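Local coordinates for N-acetylmuramoyl-L-alanine amidase domain-containing protein SAOUHSC_02979 (Staphylococcus aureus, PDB 5T1Q), which probably acts as a secreted peptidoglycan hydrolase with amidase activity, this chain comprising its glucosaminidase-like and CHAP domains, at residues V26-R32 against P121-L125; S57-F63 against S93-R97; Y81-A87 against L208-D212; P18-F22 against Y248-T254. The contacts are given in a common frame with arbitrary orientation. Residue numbers count along the deposited sequence, not the author numbering.

Contact 1 (V26-R32 against P121-L125)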
loop_
_atom_site.group_PDB
_atom_site.type_symbol
_atom_site.label_atom_id
_atom_site.label_comp_id
_atom_site.label_asym_id
_atom_site.label_seq_id
_atom_site.Cartn_x
_atom_site.Cartn_y
_atom_site.Cartn_z
ATOM N N VAL A 26 -5.187 15.947 10.827
ATOM C CA VAL A 26 -4.639 14.913 9.932
ATOM C C VAL A 26 -5.063 15.241 8.494
ATOM O O VAL A 26 -6.249 15.224 8.173
ATOM C CB VAL A 26 -5.156 13.514 10.331
ATOM C CG1 VAL A 26 -4.588 12.438 9.410
ATOM C CG2 VAL A 26 -4.808 13.218 11.784
ATOM N N ASN A 27 -4.087 15.528 7.636
ATOM C CA ASN A 27 -4.363 15.961 6.265
ATOM C C ASN A 27 -3.494 15.274 5.220
ATOM O O ASN A 27 -2.640 14.459 5.539
ATOM C CB ASN A 27 -4.252 17.503 6.176
ATOM C CG ASN A 27 -2.970 18.054 6.799
ATOM O OD1 ASN A 27 -2.037 17.313 7.137
ATOM N ND2 ASN A 27 -2.921 19.376 6.954
ATOM N N GLN A 28 -3.737 15.607 3.959
ATOM C CA GLN A 28 -2.998 15.022 2.845
ATOM C C GLN A 28 -1.500 15.294 2.851
ATOM O O GLN A 28 -0.735 14.461 2.371
ATOM C CB GLN A 28 -3.574 15.508 1.518
ATOM C CG GLN A 28 -5.019 15.104 1.315
ATOM C CD GLN A 28 -5.540 15.475 -0.050
ATOM O OE1 GLN A 28 -4.794 15.971 -0.906
ATOM N NE2 GLN A 28 -6.830 15.246 -0.267
ATOM N N LYS A 29 -1.080 16.431 3.403
ATOM C CA LYS A 29 0.338 16.778 3.415
ATOM C C LYS A 29 1.166 15.938 4.383
ATOM O O LYS A 29 2.385 15.945 4.282
ATOM C CB LYS A 29 0.571 18.270 3.721
ATOM C CG LYS A 29 0.384 18.661 5.182
ATOM C CD LYS A 29 0.904 20.063 5.482
ATOM C CE LYS A 29 0.852 20.349 6.980
ATOM N NZ LYS A 29 1.495 21.646 7.343
ATOM N N ASP A 30 0.527 15.265 5.344
ATOM C CA ASP A 30 1.269 14.430 6.309
ATOM C C ASP A 30 0.792 12.972 6.368
ATOM O O ASP A 30 0.979 12.291 7.375
ATOM C CB ASP A 30 1.282 15.071 7.708
ATOM C CG ASP A 30 -0.096 15.128 8.360
ATOM O OD1 ASP A 30 -1.025 14.406 7.924
ATOM O OD2 ASP A 30 -0.236 15.905 9.333
ATOM N N THR A 31 0.187 12.501 5.285
ATOM C CA THR A 31 -0.253 11.120 5.217
ATOM C C THR A 31 0.392 10.474 4.007
ATOM O O THR A 31 0.331 11.001 2.894
ATOM C CB THR A 31 -1.790 10.983 5.187
ATOM O OG1 THR A 31 -2.327 11.688 4.059
ATOM C CG2 THR A 31 -2.387 11.530 6.482
ATOM N N ARG A 32 1.043 9.347 4.251
ATOM C CA ARG A 32 1.723 8.611 3.201
ATOM C C ARG A 32 0.774 7.786 2.347
ATOM O O ARG A 32 -0.392 7.574 2.683
ATOM C CB ARG A 32 2.747 7.638 3.799
ATOM C CG ARG A 32 3.913 8.274 4.541
ATOM C CD ARG A 32 4.930 7.214 4.972
ATOM N NE ARG A 32 5.559 6.539 3.830
ATOM C CZ ARG A 32 6.407 5.506 3.912
ATOM N NH1 ARG A 32 6.914 4.987 2.798
ATOM N NH2 ARG A 32 6.754 4.989 5.091
ATOM N N PRO A 121 7.657 15.840 8.642
ATOM C CA PRO A 121 6.882 14.898 9.457
ATOM C C PRO A 121 5.723 14.224 8.707
ATOM O O PRO A 121 4.968 14.890 7.995
ATOM C CB PRO A 121 6.344 15.778 10.591
ATOM C CG PRO A 121 6.239 17.132 9.989
ATOM C CD PRO A 121 7.403 17.241 9.041
ATOM N N PHE A 122 5.607 12.911 8.868
ATOM C CA PHE A 122 4.528 12.128 8.248
ATOM C C PHE A 122 4.028 11.044 9.161
ATOM O O PHE A 122 4.786 10.491 9.963
ATOM C CB PHE A 122 4.989 11.440 6.956
ATOM C CG PHE A 122 4.826 12.274 5.727
ATOM C CD1 PHE A 122 5.800 13.185 5.351
ATOM C CD2 PHE A 122 3.698 12.136 4.931
ATOM C CE1 PHE A 122 5.648 13.949 4.203
ATOM C CE2 PHE A 122 3.535 12.905 3.793
ATOM C CZ PHE A 122 4.514 13.811 3.427
ATOM N N ASN A 123 2.731 10.762 9.038
ATOM C CA ASN A 123 2.124 9.634 9.715
ATOM C C ASN A 123 2.490 8.444 8.840
ATOM O O ASN A 123 2.424 8.524 7.612
ATOM C CB ASN A 123 0.619 9.824 9.846
ATOM C CG ASN A 123 0.278 10.970 10.766
ATOM O OD1 ASN A 123 0.773 11.042 11.898
ATOM N ND2 ASN A 123 -0.554 11.877 10.293
ATOM N N THR A 124 2.914 7.359 9.461
ATOM C CA THR A 124 3.380 6.210 8.719
ATOM C C THR A 124 2.790 4.952 9.361
ATOM O O THR A 124 2.727 4.837 10.589
ATOM C CB THR A 124 4.936 6.221 8.628
ATOM O OG1 THR A 124 5.397 5.239 7.697
ATOM C CG2 THR A 124 5.581 5.995 9.972
ATOM N N LEU A 125 2.350 4.023 8.515
ATOM C CA LEU A 125 1.679 2.822 8.978
ATOM C C LEU A 125 2.650 1.715 9.336
ATOM O O LEU A 125 3.622 1.450 8.618
ATOM C CB LEU A 125 0.694 2.335 7.923
ATOM C CG LEU A 125 -0.357 3.364 7.502
ATOM C CD1 LEU A 125 -1.124 2.876 6.277
ATOM C CD2 LEU A 125 -1.292 3.690 8.655
HETATM O O HOH W 1 3.863 17.118 6.943
HETATM O O HOH W 2 0.038 7.803 6.702
#
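Asn123, Phe122 and Arg32 bury the most surface where the loop 26-32 runs beside strand 121-125 of the β-hairpin 119-128/131-140. Asn123 holds the backbones together: its N donates to Asp30 O at 2.9 Å, nearly straight, and Thr31 pairs with Asn123 in a single β-bridge. A water bridges the seam where the backbones diverge, accepting from Arg32 N at 3.1 Å and donating to Asn123 O at 2.7 Å; a second donates to Lys29 O at 3.3 Å and Pro121 O at 2.7 Å. Phe122 covers the loop backbone, with CZ 3.1 Å from Lys29 O and CD2 3.3 Å from Asp30 C; it packs on Phe139 of the partner strand. Arg32 suits its place by being both aliphatic and charged. Its CG lies 3.9 Å from Phe122 CD2, while NH2 donates to Thr124 OG1 at 2.9 Å and NH1 forms a salt bridge with Glu92. Side chains and two waters supplement a single backbone bond, so the loop lies along the hairpin without becoming a third strand.

Contact 2 (S57-F63 against S93-R97)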
loop_
_atom_site.group_PDB
_atom_site.type_symbol
_atom_site.label_atom_id
_atom_site.label_comp_id
_atom_site.label_asym_id
_atom_site.label_seq_id
_atom_site.Cartn_x
_atom_site.Cartn_y
_atom_site.Cartn_z
ATOM N N SER A 57 -0.947 -0.981 -12.856
ATOM C CA SER A 57 -1.166 0.460 -13.049
ATOM C C SER A 57 -0.244 1.080 -14.099
ATOM O O SER A 57 0.916 0.679 -14.228
ATOM C CB SER A 57 -0.935 1.161 -11.694
ATOM O OG SER A 57 -0.997 2.568 -11.791
ATOM N N LYS A 58 -0.755 2.062 -14.845
ATOM C CA LYS A 58 0.083 2.755 -15.833
ATOM C C LYS A 58 1.018 3.747 -15.114
ATOM O O LYS A 58 2.093 4.050 -15.616
ATOM C CB LYS A 58 -0.733 3.454 -16.935
ATOM C CG LYS A 58 0.147 3.848 -18.126
ATOM C CD LYS A 58 -0.601 4.479 -19.297
ATOM C CE LYS A 58 -1.037 5.912 -19.016
ATOM N NZ LYS A 58 -1.670 6.539 -20.215
ATOM N N ASP A 59 0.601 4.259 -13.954
ATOM C CA ASP A 59 1.465 5.146 -13.161
ATOM C C ASP A 59 2.744 4.415 -12.755
ATOM O O ASP A 59 3.828 4.981 -12.838
ATOM C CB ASP A 59 0.750 5.669 -11.909
ATOM C CG ASP A 59 -0.300 6.732 -12.223
ATOM O OD1 ASP A 59 -0.174 7.434 -13.253
ATOM O OD2 ASP A 59 -1.241 6.887 -11.413
ATOM N N THR A 60 2.605 3.157 -12.345
ATOM C CA THR A 60 3.754 2.342 -11.934
ATOM C C THR A 60 4.722 2.134 -13.098
ATOM O O THR A 60 5.933 2.250 -12.925
ATOM C CB THR A 60 3.321 0.980 -11.317
ATOM O OG1 THR A 60 2.478 1.203 -10.171
ATOM C CG2 THR A 60 4.528 0.166 -10.888
ATOM N N ARG A 61 4.181 1.839 -14.280
ATOM C CA ARG A 61 5.003 1.651 -15.490
ATOM C C ARG A 61 5.813 2.915 -15.798
ATOM O O ARG A 61 7.012 2.840 -16.042
ATOM C CB ARG A 61 4.117 1.311 -16.687
ATOM C CG ARG A 61 3.511 -0.092 -16.681
ATOM C CD ARG A 61 2.279 -0.128 -17.579
ATOM N NE ARG A 61 2.011 -1.433 -18.181
ATOM C CZ ARG A 61 1.477 -2.487 -17.565
ATOM N NH1 ARG A 61 1.265 -3.604 -18.260
ATOM N NH2 ARG A 61 1.167 -2.449 -16.267
ATOM N N GLN A 62 5.156 4.071 -15.781
ATOM C CA GLN A 62 5.840 5.339 -16.038
ATOM C C GLN A 62 6.834 5.693 -14.909
ATOM O O GLN A 62 7.894 6.251 -15.170
ATOM C CB GLN A 62 4.829 6.467 -16.260
ATOM C CG GLN A 62 3.938 6.261 -17.482
ATOM C CD GLN A 62 4.720 6.214 -18.792
ATOM O OE1 GLN A 62 5.637 7.015 -19.026
ATOM N NE2 GLN A 62 4.349 5.283 -19.661
ATOM N N PHE A 63 6.496 5.355 -13.667
ATOM C CA PHE A 63 7.400 5.605 -12.543
ATOM C C PHE A 63 8.676 4.764 -12.693
ATOM O O PHE A 63 9.773 5.235 -12.410
ATOM C CB PHE A 63 6.695 5.310 -11.218
ATOM C CG PHE A 63 7.582 5.420 -10.021
ATOM C CD1 PHE A 63 7.904 6.667 -9.491
ATOM C CD2 PHE A 63 8.087 4.277 -9.405
ATOM C CE1 PHE A 63 8.719 6.770 -8.369
ATOM C CE2 PHE A 63 8.902 4.376 -8.282
ATOM C CZ PHE A 63 9.219 5.624 -7.768
ATOM N N SER A 93 6.784 4.533 -2.114
ATOM C CA SER A 93 6.227 5.793 -2.656
ATOM C C SER A 93 4.886 5.626 -3.368
ATOM O O SER A 93 4.332 6.612 -3.872
ATOM C CB SER A 93 7.190 6.375 -3.679
ATOM O OG SER A 93 7.205 5.592 -4.857
ATOM N N ASP A 94 4.386 4.390 -3.434
ATOM C CA ASP A 94 3.154 4.048 -4.174
ATOM C C ASP A 94 3.292 4.494 -5.631
ATOM O O ASP A 94 2.473 5.243 -6.150
ATOM C CB ASP A 94 1.880 4.635 -3.546
ATOM C CG ASP A 94 0.600 4.188 -4.287
ATOM O OD1 ASP A 94 0.609 3.102 -4.915
ATOM O OD2 ASP A 94 -0.401 4.938 -4.278
ATOM N N SER A 95 4.359 4.032 -6.262
ATOM C CA SER A 95 4.665 4.357 -7.654
ATOM C C SER A 95 4.736 5.861 -7.909
ATOM O O SER A 95 4.248 6.349 -8.918
ATOM C CB SER A 95 3.644 3.693 -8.565
ATOM O OG SER A 95 3.585 2.295 -8.283
ATOM N N GLY A 96 5.339 6.574 -6.965
ATOM C CA GLY A 96 5.549 8.016 -7.072
ATOM C C GLY A 96 4.409 8.918 -6.647
ATOM O O GLY A 96 4.575 10.130 -6.631
ATOM N N ARG A 97 3.274 8.335 -6.254
ATOM C CA ARG A 97 2.075 9.120 -5.902
ATOM C C ARG A 97 2.028 9.687 -4.481
ATOM O O ARG A 97 1.305 10.635 -4.234
ATOM C CB ARG A 97 0.818 8.291 -6.196
ATOM C CG ARG A 97 0.690 8.004 -7.688
ATOM C CD ARG A 97 -0.452 7.075 -8.078
ATOM N NE ARG A 97 -0.296 5.732 -7.530
ATOM C CZ ARG A 97 -0.987 4.660 -7.917
ATOM N NH1 ARG A 97 -1.858 4.728 -8.922
ATOM N NH2 ARG A 97 -0.772 3.482 -7.322
#
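A type I' turn, Asp94 to Arg97, reverses the chain just after helix 82-93 and packs against the first turns of helix 58-78. Its two central residues, Ser95 and Gly96, both have positive phi. Gly96 also lies against Phe63, its N 3.6 Å from Phe63 CD1, where a CB would clash. Ser95 CA sits over the face of the same ring, 4.1 Å from its centroid, a CH-π contact, and Ser95 OG makes a very short 2.4 Å hydrogen bond with Thr60 OG1. Phe63 further packs on Ala89 and Ile90, so the turn completes the packing between two consecutive helices of the glucosaminidase-like domain, whose family belongs to the lysozyme clan. Ser93 steadies the turn through an ST motif, its OG accepting from Gly96 N at 3.0 Å while also bonding Ala89 O. At the more exposed side, Arg97 is long enough to reach two acids: NH2 forms a salt bridge with Asp94 OD1 at 2.8 Å, and NH1 a weaker one with Asp59 OD2 at 3.4 Å.

Contact 3 (Y81-A87 against L208-D212)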
loop_
_atom_site.group_PDB
_atom_site.type_symbol
_atom_site.label_atom_id
_atom_site.label_comp_id
_atom_site.label_asym_id
_atom_site.label_seq_id
_atom_site.Cartn_x
_atom_site.Cartn_y
_atom_site.Cartn_z
ATOM N N TYR A 81 21.166 -4.728 -6.121
ATOM C CA TYR A 81 20.157 -5.196 -7.079
ATOM C C TYR A 81 19.259 -4.019 -7.422
ATOM O O TYR A 81 18.541 -3.512 -6.556
ATOM C CB TYR A 81 19.272 -6.304 -6.504
ATOM C CG TYR A 81 19.879 -7.680 -6.500
ATOM C CD1 TYR A 81 19.798 -8.502 -7.634
ATOM C CD2 TYR A 81 20.477 -8.193 -5.363
ATOM C CE1 TYR A 81 20.341 -9.781 -7.636
ATOM C CE2 TYR A 81 21.023 -9.470 -5.355
ATOM C CZ TYR A 81 20.956 -10.256 -6.488
ATOM O OH TYR A 81 21.503 -11.517 -6.463
ATOM N N ALA A 82 19.309 -3.580 -8.674
ATOM C CA ALA A 82 18.455 -2.493 -9.143
ATOM C C ALA A 82 16.977 -2.881 -8.975
ATOM O O ALA A 82 16.120 -2.039 -8.700
ATOM C CB ALA A 82 18.761 -2.185 -10.602
ATOM N N SER A 83 16.697 -4.170 -9.148
ATOM C CA SER A 83 15.345 -4.699 -8.999
ATOM C C SER A 83 14.800 -4.489 -7.596
ATOM O O SER A 83 13.641 -4.106 -7.428
ATOM C CB SER A 83 15.339 -6.184 -9.352
ATOM O OG SER A 83 16.384 -6.838 -8.668
ATOM N N VAL A 84 15.627 -4.754 -6.588
ATOM C CA VAL A 84 15.216 -4.559 -5.208
ATOM C C VAL A 84 15.009 -3.062 -4.980
ATOM O O VAL A 84 14.005 -2.655 -4.409
ATOM C CB VAL A 84 16.234 -5.168 -4.210
ATOM C CG1 VAL A 84 15.875 -4.831 -2.766
ATOM C CG2 VAL A 84 16.309 -6.680 -4.387
HETATM N N MSE A 85 15.931 -2.251 -5.482
HETATM C CA MSE A 85 15.858 -0.796 -5.317
HETATM C C MSE A 85 14.617 -0.202 -5.970
HETATM O O MSE A 85 13.943 0.649 -5.378
HETATM C CB MSE A 85 17.143 -0.194 -5.888
HETATM C CG MSE A 85 17.197 1.330 -5.819
HETATM SE SE MSE A 85 18.996 1.910 -6.396
HETATM C CE MSE A 85 18.802 3.842 -6.085
ATOM N N ILE A 86 14.306 -0.638 -7.188
ATOM C CA ILE A 86 13.148 -0.123 -7.906
ATOM C C ILE A 86 11.848 -0.582 -7.223
ATOM O O ILE A 86 10.886 0.182 -7.134
ATOM C CB ILE A 86 13.157 -0.545 -9.390
ATOM C CG1 ILE A 86 14.348 0.091 -10.108
ATOM C CG2 ILE A 86 11.866 -0.106 -10.068
ATOM C CD1 ILE A 86 14.590 -0.440 -11.503
ATOM N N ALA A 87 11.839 -1.827 -6.755
ATOM C CA ALA A 87 10.687 -2.382 -6.080
ATOM C C ALA A 87 10.416 -1.643 -4.781
ATOM O O ALA A 87 9.256 -1.357 -4.468
ATOM C CB ALA A 87 10.892 -3.861 -5.818
ATOM N N LEU A 208 11.519 -6.499 -13.145
ATOM C CA LEU A 208 12.590 -5.613 -12.744
ATOM C C LEU A 208 14.008 -6.211 -12.798
ATOM O O LEU A 208 14.985 -5.455 -12.699
ATOM C CB LEU A 208 12.293 -5.039 -11.359
ATOM C CG LEU A 208 10.939 -4.332 -11.195
ATOM C CD1 LEU A 208 10.786 -3.806 -9.770
ATOM C CD2 LEU A 208 10.775 -3.200 -12.202
ATOM N N THR A 209 14.145 -7.533 -12.946
ATOM C CA THR A 209 15.483 -8.136 -13.061
ATOM C C THR A 209 16.175 -7.709 -14.358
ATOM O O THR A 209 17.399 -7.744 -14.456
ATOM C CB THR A 209 15.455 -9.674 -13.031
ATOM O OG1 THR A 209 14.586 -10.156 -14.065
ATOM C CG2 THR A 209 14.975 -10.177 -11.679
ATOM N N GLN A 210 15.393 -7.291 -15.347
ATOM C CA GLN A 210 15.960 -6.861 -16.617
ATOM C C GLN A 210 16.865 -5.622 -16.440
ATOM O O GLN A 210 17.527 -5.206 -17.387
ATOM C CB GLN A 210 14.859 -6.590 -17.653
ATOM C CG GLN A 210 14.148 -5.251 -17.513
ATOM C CD GLN A 210 13.005 -5.097 -18.502
ATOM O OE1 GLN A 210 13.142 -4.404 -19.516
ATOM N NE2 GLN A 210 11.889 -5.779 -18.239
ATOM N N PHE A 211 16.877 -5.046 -15.232
ATOM C CA PHE A 211 17.727 -3.891 -14.914
ATOM C C PHE A 211 18.902 -4.263 -13.992
ATOM O O PHE A 211 19.640 -3.383 -13.541
ATOM C CB PHE A 211 16.889 -2.777 -14.269
ATOM C CG PHE A 211 15.692 -2.369 -15.090
ATOM C CD1 PHE A 211 15.859 -1.704 -16.304
ATOM C CD2 PHE A 211 14.399 -2.642 -14.650
ATOM C CE1 PHE A 211 14.764 -1.328 -17.061
ATOM C CE2 PHE A 211 13.300 -2.259 -15.402
ATOM C CZ PHE A 211 13.482 -1.606 -16.609
ATOM N N ASP A 212 19.070 -5.558 -13.717
ATOM C CA ASP A 212 20.141 -6.040 -12.848
ATOM C C ASP A 212 21.430 -6.368 -13.605
ATOM O O ASP A 212 22.488 -6.409 -13.002
ATOM C CB ASP A 212 19.690 -7.293 -12.072
ATOM C CG ASP A 212 18.657 -6.989 -10.997
ATOM O OD1 ASP A 212 18.525 -5.810 -10.599
ATOM O OD2 ASP A 212 17.993 -7.942 -10.524
HETATM O O HOH W 3 21.913 -4.398 -10.250
#
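Leu208, Ile86 and Phe211 form the apolar centre where the 3-10 segment 208-211 packs on the start of helix 82-93, within the helical, probably lysozyme-like, glucosaminidase domain. Leu208 CD1 lies 3.9 Å from Ile86 CG2 and 4.0 Å from Ala87 CB, and Ile86 CD1 meets Phe211 CD2 at 3.8 Å. The branched and aromatic side chains fill the space between backbones, whereas the small Ala82 allows close approach, its CB 3.3 Å from Phe211 O. Helices 58-78 and 195-205 enclose this core: Phe211 rests on Val64 and Ala68, Leu208 on Ile202. Farther out, the Tyr81 ring turns its edge to Asp212, CD1 standing 3.5 Å from OD2, while its hydroxyl bonds Ala175 O. Tyr81 is at the N-cap position, and the first helical turn exposes amides that lack an acceptor within the helix. Asp212, buried at this polar edge, accepts from one of them: Ser83 N donates to Asp212 OD1 at 2.9 Å, and Ser83 OG donates to Asp212 OD2 at 2.7 Å.

Contact 4 (P18-F22 against Y248-T254)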
loop_
_atom_site.group_PDB
_atom_site.type_symbol
_atom_site.label_atom_id
_atom_site.label_comp_id
_atom_site.label_asym_id
_atom_site.label_seq_id
_atom_site.Cartn_x
_atom_site.Cartn_y
_atom_site.Cartn_z
ATOM N N PRO A 18 -4.750 3.815 12.825
ATOM C CA PRO A 18 -4.677 4.511 11.547
ATOM C C PRO A 18 -5.908 5.362 11.300
ATOM O O PRO A 18 -7.026 4.903 11.530
ATOM C CB PRO A 18 -4.606 3.363 10.535
ATOM C CG PRO A 18 -3.950 2.260 11.288
ATOM C CD PRO A 18 -4.567 2.360 12.652
ATOM N N ALA A 19 -5.701 6.601 10.874
ATOM C CA ALA A 19 -6.811 7.493 10.570
ATOM C C ALA A 19 -7.570 7.004 9.324
ATOM O O ALA A 19 -6.958 6.624 8.336
ATOM C CB ALA A 19 -6.304 8.914 10.356
ATOM N N GLN A 20 -8.896 7.012 9.401
ATOM C CA GLN A 20 -9.771 6.625 8.284
ATOM C C GLN A 20 -10.317 7.835 7.518
ATOM O O GLN A 20 -10.971 7.674 6.473
ATOM C CB GLN A 20 -10.977 5.839 8.810
ATOM C CG GLN A 20 -10.640 4.501 9.461
ATOM C CD GLN A 20 -11.876 3.687 9.766
ATOM O OE1 GLN A 20 -13.008 4.169 9.647
ATOM N NE2 GLN A 20 -11.669 2.435 10.156
ATOM N N SER A 21 -10.116 9.028 8.064
ATOM C CA SER A 21 -10.601 10.251 7.421
ATOM C C SER A 21 -9.688 11.412 7.750
ATOM O O SER A 21 -8.925 11.344 8.702
ATOM C CB SER A 21 -12.035 10.575 7.873
ATOM O OG SER A 21 -12.107 10.791 9.268
ATOM N N PHE A 22 -9.757 12.465 6.941
ATOM C CA PHE A 22 -8.954 13.659 7.188
ATOM C C PHE A 22 -9.773 14.640 7.984
ATOM O O PHE A 22 -10.993 14.631 7.929
ATOM C CB PHE A 22 -8.529 14.348 5.895
ATOM C CG PHE A 22 -7.643 13.514 5.022
ATOM C CD1 PHE A 22 -6.359 13.200 5.423
ATOM C CD2 PHE A 22 -8.072 13.099 3.769
ATOM C CE1 PHE A 22 -5.532 12.456 4.611
ATOM C CE2 PHE A 22 -7.242 12.362 2.954
ATOM C CZ PHE A 22 -5.972 12.037 3.376
ATOM N N TYR A 248 -10.065 10.343 1.202
ATOM C CA TYR A 248 -9.808 9.576 2.436
ATOM C C TYR A 248 -8.337 9.096 2.429
ATOM O O TYR A 248 -7.758 8.919 1.357
ATOM C CB TYR A 248 -10.781 8.376 2.549
ATOM C CG TYR A 248 -12.245 8.787 2.547
ATOM C CD1 TYR A 248 -12.860 9.231 3.712
ATOM C CD2 TYR A 248 -13.001 8.781 1.367
ATOM C CE1 TYR A 248 -14.179 9.644 3.717
ATOM C CE2 TYR A 248 -14.339 9.190 1.363
ATOM C CZ TYR A 248 -14.913 9.616 2.537
ATOM O OH TYR A 248 -16.216 10.029 2.563
ATOM N N PRO A 249 -7.722 8.903 3.618
ATOM C CA PRO A 249 -6.319 8.449 3.677
ATOM C C PRO A 249 -6.085 7.183 2.859
ATOM O O PRO A 249 -6.786 6.191 3.024
ATOM C CB PRO A 249 -6.104 8.178 5.162
ATOM C CG PRO A 249 -7.051 9.093 5.849
ATOM C CD PRO A 249 -8.260 9.156 4.972
ATOM N N HIS A 250 -5.105 7.250 1.973
ATOM C CA HIS A 250 -4.786 6.165 1.072
ATOM C C HIS A 250 -4.741 4.768 1.698
ATOM O O HIS A 250 -4.118 4.553 2.739
ATOM C CB HIS A 250 -3.450 6.451 0.398
ATOM C CG HIS A 250 -3.169 5.556 -0.757
ATOM N ND1 HIS A 250 -2.459 4.381 -0.634
ATOM C CD2 HIS A 250 -3.525 5.652 -2.057
ATOM C CE1 HIS A 250 -2.391 3.792 -1.812
ATOM N NE2 HIS A 250 -3.022 4.546 -2.694
ATOM N N GLY A 251 -5.411 3.826 1.029
ATOM C CA GLY A 251 -5.430 2.434 1.473
ATOM C C GLY A 251 -6.395 2.047 2.579
ATOM O O GLY A 251 -6.690 0.874 2.731
ATOM N N GLN A 252 -6.897 3.004 3.353
ATOM C CA GLN A 252 -7.827 2.659 4.454
ATOM C C GLN A 252 -9.176 2.168 3.914
ATOM O O GLN A 252 -9.443 2.283 2.712
ATOM C CB GLN A 252 -7.980 3.841 5.404
ATOM C CG GLN A 252 -6.652 4.228 6.037
ATOM C CD GLN A 252 -6.046 3.090 6.850
ATOM O OE1 GLN A 252 -6.727 2.455 7.650
ATOM N NE2 GLN A 252 -4.771 2.821 6.634
ATOM N N CYS A 253 -10.011 1.610 4.785
ATOM C CA CYS A 253 -11.274 1.007 4.337
ATOM C C CYS A 253 -12.167 1.997 3.611
ATOM O O CYS A 253 -12.831 1.646 2.663
ATOM C CB CYS A 253 -12.032 0.356 5.486
ATOM S SG CYS A 253 -12.506 1.453 6.842
ATOM N N THR A 254 -12.149 3.236 4.087
ATOM C CA THR A 254 -12.916 4.336 3.528
ATOM C C THR A 254 -12.424 4.652 2.121
ATOM O O THR A 254 -13.206 4.710 1.178
ATOM C CB THR A 254 -12.758 5.576 4.422
ATOM O OG1 THR A 254 -11.382 5.722 4.748
ATOM C CG2 THR A 254 -13.507 5.407 5.717
#
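The 248-254 segment leads into helix 253-262 of the CHAP domain, a papain-like fold, and the N-terminal stretch 18-22 lies across it. Tyr248 comes first: its CD1 is 3.7 Å from Gln20 O, while its hydroxyl is held by Ser269 O and Leu272 N. Pro249, rigid and flat-sided, fits beneath an aromatic ring; its CD lies 4.0 Å from the centroid of Phe22, over the face, in a CH-π contact. Pro249 also opens a type II turn ending at Gln252, in which Gly251 takes the positive phi of the third position. His250, within that turn, points away from 18-22 and meets the ring of Trp255. Gln252, at the N-cap position, spreads its aliphatic part under the loop, with CG 3.3 Å from Ala19 O and OE1 3.7 Å from Pro18 CB. Cys253 begins the helix beside His314, and with Glu331 the pair could form a Cys-His-Glu triad, as in cysteine hydrolases of the CHAP family. Gln20 NE2 stands 3.6 Å from Cys253 SG, and Gln20 OE1 accepts from Ala275 N. One helical residue later, Thr254 OG1 donates a 2.6 Å hydrogen bond to Gln20 O.

Overall arrangement
Along the chain, contact 4 closes the longest loop and encloses the other three; contact 2 is nested within contact 1, and contact 3 crosses both. Contacts 2 and 3, with centres 15 Å apart, draw on helix 82-93, contact 3 at its start and contact 2 at the turn after its end, while helix 58-78 carries 58-63 and backs Phe211. Contacts 1 and 4 have centres 11 Å apart and touch, Phe22 packing on Thr31 and Gln252 on Leu125, so the N-terminal segment passes from the CHAP helix to the hairpin. Contact 2 meets contact 4 through Asp94 and His250. Contacts 3 and 4 lie on opposite sides of the chain's centre, 31 Å between centres. Thus the N-terminal segment partly joins two domains.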